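Lactate racemase apoprotein (Thermoanaerobacterium thermosaccharolyticum, PDB 2YJG) catalyses the interconversion of D- and L-lactate once loaded with its nickel-pincer nucleotide cofactor, and works as a homodimer. Local coordinates at the interface of chains A and B. Numbering follows the deposited sequence. Chains: chain A/B, Lactate racemase apoprotein.

The interface of chains A and B. Residues chain A 113, 117, 122, 126; chain B 112-113, 116, 132.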
ATOM      1  N   LEU A 113      -0.770   3.768   5.298  1.00 28.30           N
ATOM      2  CA  LEU A 113      -0.718   2.755   4.240  1.00 29.31           C
ATOM      3  C   LEU A 113      -1.238   1.428   4.742  1.00 30.26           C
ATOM      4  O   LEU A 113      -1.918   0.718   3.991  1.00 29.99           O
ATOM      5  CB  LEU A 113       0.705   2.597   3.684  1.00 28.51           C
ATOM      6  CG  LEU A 113       0.999   1.612   2.533  1.00 26.88           C
ATOM      7  CD1 LEU A 113       0.201   1.939   1.295  1.00 23.26           C
ATOM      8  CD2 LEU A 113       2.506   1.602   2.198  1.00 24.16           C
ATOM      9  N   LYS A 117      -4.272  -0.521   3.211  1.00 24.97           N
ATOM     10  CA  LYS A 117      -4.217  -1.929   2.831  1.00 25.02           C
ATOM     11  C   LYS A 117      -5.369  -2.661   3.495  1.00 24.69           C
ATOM     12  O   LYS A 117      -6.024  -3.443   2.850  1.00 22.74           O
ATOM     13  CB  LYS A 117      -2.892  -2.570   3.280  1.00 25.74           C
ATOM     14  CG  LYS A 117      -2.772  -4.036   2.932  1.00 26.47           C
ATOM     15  CD  LYS A 117      -1.663  -4.721   3.752  1.00 29.85           C
ATOM     16  CE  LYS A 117      -1.971  -6.213   3.899  1.00 33.65           C
ATOM     17  NZ  LYS A 117      -1.787  -6.888   2.593  1.00 33.41           N
ATOM     18  N   GLU A 122      -4.308  -4.786  -0.937  1.00 21.33           N
ATOM     19  CA  GLU A 122      -3.005  -4.459  -1.445  1.00 21.51           C
ATOM     20  C   GLU A 122      -2.986  -4.132  -2.952  1.00 20.46           C
ATOM     21  O   GLU A 122      -2.392  -3.143  -3.366  1.00 19.67           O
ATOM     22  CB  GLU A 122      -2.153  -5.679  -1.132  1.00 22.39           C
ATOM     23  CG  GLU A 122      -0.774  -5.673  -1.531  1.00 28.20           C
ATOM     24  CD  GLU A 122       0.054  -6.555  -0.599  1.00 30.79           C
ATOM     25  OE1 GLU A 122      -0.321  -6.689   0.581  1.00 29.63           O
ATOM     26  OE2 GLU A 122       1.086  -7.060  -1.047  1.00 36.46           O
ATOM     27  N   GLU A 126      -2.037  -0.437  -4.635  1.00 16.67           N
ATOM     28  CA  GLU A 126      -0.976  -0.367  -5.616  1.00 16.45           C
ATOM     29  C   GLU A 126      -1.472   0.085  -6.993  1.00 15.99           C
ATOM     30  O   GLU A 126      -0.950   1.070  -7.559  1.00 18.18           O
ATOM     31  CB  GLU A 126      -0.303  -1.744  -5.727  1.00 17.83           C
ATOM     32  CG  GLU A 126       0.409  -2.192  -4.409  1.00 18.57           C
ATOM     33  CD  GLU A 126       0.903  -3.621  -4.419  1.00 21.24           C
ATOM     34  OE1 GLU A 126       0.687  -4.356  -5.423  1.00 20.98           O
ATOM     35  OE2 GLU A 126       1.570  -4.027  -3.416  1.00 24.93           O
TER
ATOM     36  N   THR B 112       6.068  -7.395  -2.088  1.00 24.25           N
ATOM     37  CA  THR B 112       5.023  -7.185  -1.090  1.00 25.28           C
ATOM     38  C   THR B 112       4.812  -5.700  -0.995  1.00 25.08           C
ATOM     39  O   THR B 112       5.645  -4.914  -1.460  1.00 24.55           O
ATOM     40  CB  THR B 112       5.456  -7.696   0.300  1.00 25.16           C
ATOM     41  OG1 THR B 112       6.612  -6.977   0.730  1.00 26.05           O
ATOM     42  CG2 THR B 112       5.762  -9.188   0.235  1.00 27.17           C
ATOM     43  N   LEU B 113       3.704  -5.303  -0.402  1.00 24.94           N
ATOM     44  CA  LEU B 113       3.451  -3.892  -0.208  1.00 25.49           C
ATOM     45  C   LEU B 113       4.547  -3.281   0.691  1.00 25.51           C
ATOM     46  O   LEU B 113       4.957  -2.165   0.476  1.00 24.60           O
ATOM     47  CB  LEU B 113       2.021  -3.701   0.363  1.00 26.42           C
ATOM     48  CG  LEU B 113       1.513  -2.280   0.586  1.00 25.21           C
ATOM     49  CD1 LEU B 113       1.621  -1.422  -0.679  1.00 25.94           C
ATOM     50  CD2 LEU B 113       0.066  -2.337   1.118  1.00 25.49           C
ATOM     51  N   MET B 116       7.459  -2.513  -1.500  1.00 23.27           N
ATOM     52  CA  MET B 116       7.144  -1.371  -2.338  1.00 23.16           C
ATOM     53  C   MET B 116       7.277  -0.070  -1.557  1.00 22.79           C
ATOM     54  O   MET B 116       7.824   0.879  -2.087  1.00 21.91           O
ATOM     55  CB  MET B 116       5.734  -1.474  -2.912  1.00 24.37           C
ATOM     56  CG  MET B 116       5.511  -2.582  -3.880  1.00 29.36           C
ATOM     57  SD  MET B 116       4.073  -2.243  -4.912  1.00 39.04           S
ATOM     58  CE  MET B 116       4.847  -1.391  -6.297  1.00 40.00           C
ATOM     59  N   VAL B 132       2.367  -5.360 -10.363  1.00 17.00           N
ATOM     60  CA  VAL B 132       3.433  -6.343 -10.191  1.00 17.54           C
ATOM     61  C   VAL B 132       3.352  -7.433 -11.244  1.00 17.33           C
ATOM     62  O   VAL B 132       2.359  -8.060 -11.368  1.00 18.19           O
ATOM     63  CB  VAL B 132       3.379  -6.968  -8.770  1.00 18.60           C
ATOM     64  CG1 VAL B 132       4.568  -7.937  -8.551  1.00 17.21           C
ATOM     65  CG2 VAL B 132       3.362  -5.832  -7.644  1.00 19.88           C
TER
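B:Leu113, first residue of helix 113-120, is capped across the homodimer interface by A:Glu122 of helix 122-127, in one part of a two-fold symmetric contact formed by the lactate racemase N-terminal domain and repeated with the chains exchanged. The backbone N of B:Leu113 donates a hydrogen bond to the carboxylate oxygen OE2 of A:Glu122 at 3.2 Å. This bond is bent, 135° at the hydrogen, and the N-H comes from above the carboxylate plane, 66° out of it. The acceptor lies at the N-terminal end of B's helix, whose dipole would probably favour a negative charge there. The other oxygen, OE1, is met nearly along its C-O axis by NZ of A:Lys117 in a same-chain salt bridge of 2.5 Å, so the two oxygens are tied to different chains. With CG anti to the backbone N (chi1 179°), A:Glu122 extends past B:Leu113 in the opposite direction, and its CD lies 3.6 Å from the leucine CB. An alanine here would probably leave the B:Leu113 N-H without this acceptor and the A:Lys117 amine without its mate, and uncover one flank of the leucine.

B:Leu113 has 87 Å² of surface hidden by chain A, the largest share among the residues of the patch. Its branches diverge: CD2 packs 3.7 Å from CB of A:Lys117 and also along the lysine's CG and CD, whereas CD1 faces A:Glu126. Near the two-fold axis the equivalent leucines cross obliquely and touch methyl to methyl, CD1 of A:Leu113 4.1 Å from CD1 of B:Leu113.

A:Glu126 extends beyond CG and brings its carboxylate to B:Met116, with OE2 3.4 Å from the thioether SD, a van der Waals contact. The two side chains lie at a slant to each other, and the carboxylate carbon CD also comes up against the sulfur. The other carboxylate oxygen, OE1, lies 3.8 Å from CG2 of B:Val132, on strand 129-132.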